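Local coordinates for protein sugar isomerase (Sinorhizobium meliloti, PDB 3QC0) that binds zinc in a xylose isomerase-like TIM barrel and probably isomerises a sugar, at residues I32-P37 against K60-C65. Numbering follows the deposited sequence.
Sequences ITAIAP and KLTGLC
Residues 32-37 and 60-65 pair as adjacent parallel strands, the second and third of an eight-stranded barrel, and show how neighbouring strands stay joined where one of them is interrupted. The pairing starts with a ladder of backbone bonds: Lys60 N gives its hydrogen to Thr33 O, Ile35 N to Lys60 O at 3.0 Å, and Thr62 N to Ile35 O at 2.9 Å. At Thr62 and Gly63 the second strand breaks, and the ladder skips ahead to a nearly straight bond from Cys65 N to Pro37 O (3.0 Å, 177° at the hydrogen). Inside this interruption Gly63 O is buried without a hydrogen-bond partner; its near neighbours across the contact include Pro37 CD, 3.4 Å away, and Ala36 CA and CB.

Ile35 and Leu61 stand side by side on one face, where Ile35 packs against Phe20 and Val24 of helix 20-29 and Leu61 against Leu95. Ile35 CG1 sits between its own backbone N and carbonyl carbon (chi1 59°), which sets it alongside Leu61 CD1, 3.9 Å away. The Leu61 and Pro37 side chains cross at about a right angle, and Leu61 CD2 comes to 3.5 Å from Pro37 CD, tighter than usual. An alanine in place of Leu61 would probably open a gap beside Ile35 and leave the Pro37 ring without its closest carbon neighbour here. Leu64 CD1 reaches the same ring at CG, 4.0 Å away.

On the opposite face, Ala34 CB packs against Lys60 CB, while the lysine amine turns off to a salt bridge with Asp98. Thr62 OG1 bonds to Ser8 and Glu246. Cys65, where the pairing resumes, has its side chain close to those of the zinc ligands His204 and Glu248, so strand 60-68 leads toward the metal site, as is usual in TIM barrels, whose active sites lie at the C-terminal ends of the strands.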
loop_
_atom_site.group_PDB
_atom_site.type_symbol
_atom_site.label_atom_id
_atom_site.label_comp_id
_atom_site.label_asym_id
_atom_site.label_seq_id
_atom_site.Cartn_x
_atom_site.Cartn_y
_atom_site.Cartn_z
ATOM N N ILE A 32 18.680 26.489 7.488
ATOM C CA ILE A 32 17.314 26.030 7.157
ATOM C C ILE A 32 16.336 26.969 7.858
ATOM O O ILE A 32 16.409 27.141 9.087
ATOM C CB ILE A 32 17.091 24.537 7.514
ATOM C CG1 ILE A 32 17.950 23.641 6.612
ATOM C CG2 ILE A 32 15.610 24.146 7.379
ATOM C CD1 ILE A 32 18.213 22.274 7.211
ATOM N N THR A 33 15.457 27.604 7.080
ATOM C CA THR A 33 14.461 28.526 7.651
ATOM C C THR A 33 13.000 28.096 7.496
ATOM O O THR A 33 12.075 28.926 7.590
ATOM C CB THR A 33 14.611 29.947 7.055
ATOM O OG1 THR A 33 14.471 29.885 5.631
ATOM C CG2 THR A 33 15.979 30.571 7.435
ATOM N N ALA A 34 12.786 26.810 7.231
ATOM C CA ALA A 34 11.438 26.299 7.129
ATOM C C ALA A 34 11.392 24.974 7.879
ATOM O O ALA A 34 12.319 24.171 7.789
ATOM C CB ALA A 34 11.076 26.082 5.661
ATOM N N ILE A 35 10.305 24.772 8.615
ATOM C CA ILE A 35 10.090 23.606 9.448
ATOM C C ILE A 35 8.641 23.151 9.288
ATOM O O ILE A 35 7.791 23.890 8.790
ATOM C CB ILE A 35 10.416 23.874 10.953
ATOM C CG1 ILE A 35 9.558 25.022 11.538
ATOM C CG2 ILE A 35 11.911 24.210 11.111
ATOM C CD1 ILE A 35 9.459 24.964 13.038
ATOM N N ALA A 36 8.378 21.942 9.760
ATOM C CA ALA A 36 7.016 21.466 9.977
ATOM C C ALA A 36 6.987 20.764 11.320
ATOM O O ALA A 36 7.426 19.617 11.444
ATOM C CB ALA A 36 6.568 20.536 8.831
ATOM N N PRO A 37 6.526 21.472 12.367
ATOM C CA PRO A 37 6.417 20.854 13.660
ATOM C C PRO A 37 5.127 20.063 13.827
ATOM O O PRO A 37 4.190 20.200 13.029
ATOM C CB PRO A 37 6.400 22.043 14.603
ATOM C CG PRO A 37 5.593 23.066 13.840
ATOM C CD PRO A 37 5.994 22.847 12.370
ATOM N N LYS A 60 9.358 29.926 8.091
ATOM C CA LYS A 60 8.209 29.408 7.342
ATOM C C LYS A 60 7.835 28.066 7.960
ATOM O O LYS A 60 8.712 27.299 8.361
ATOM C CB LYS A 60 8.559 29.239 5.860
ATOM C CG LYS A 60 7.611 28.304 5.109
ATOM C CD LYS A 60 7.960 28.187 3.622
ATOM C CE LYS A 60 7.582 29.437 2.827
ATOM N NZ LYS A 60 6.172 29.867 2.994
ATOM N N LEU A 61 6.542 27.801 8.077
ATOM C CA LEU A 61 6.053 26.460 8.394
ATOM C C LEU A 61 5.449 25.872 7.124
ATOM O O LEU A 61 4.464 26.392 6.597
ATOM C CB LEU A 61 5.014 26.469 9.500
ATOM C CG LEU A 61 5.569 26.226 10.907
ATOM C CD1 LEU A 61 6.468 27.365 11.377
ATOM C CD2 LEU A 61 4.432 25.938 11.892
ATOM N N THR A 62 6.069 24.821 6.603
ATOM C CA THR A 62 5.514 24.181 5.396
ATOM C C THR A 62 4.240 23.395 5.729
ATOM O O THR A 62 3.456 23.060 4.830
ATOM C CB THR A 62 6.571 23.280 4.700
ATOM O OG1 THR A 62 7.207 22.446 5.674
ATOM C CG2 THR A 62 7.607 24.154 3.967
ATOM N N GLY A 63 4.063 23.078 7.010
ATOM C CA GLY A 63 2.868 22.436 7.509
ATOM C C GLY A 63 2.850 22.429 9.024
ATOM O O GLY A 63 3.897 22.673 9.656
ATOM N N LEU A 64 1.679 22.155 9.590
ATOM C CA LEU A 64 1.556 21.718 10.986
ATOM C C LEU A 64 0.992 20.292 10.932
ATOM O O LEU A 64 -0.022 20.038 10.262
ATOM C CB LEU A 64 0.617 22.618 11.784
ATOM C CG LEU A 64 0.347 22.221 13.233
ATOM C CD1 LEU A 64 1.641 22.253 14.104
ATOM C CD2 LEU A 64 -0.754 23.113 13.852
ATOM N N CYS A 65 1.653 19.378 11.636
ATOM C CA CYS A 65 1.215 17.990 11.705
ATOM C C CYS A 65 0.584 17.678 13.055
ATOM O O CYS A 65 1.273 17.800 14.092
ATOM C CB CYS A 65 2.381 17.048 11.503
ATOM S SG CYS A 65 3.053 17.040 9.856
#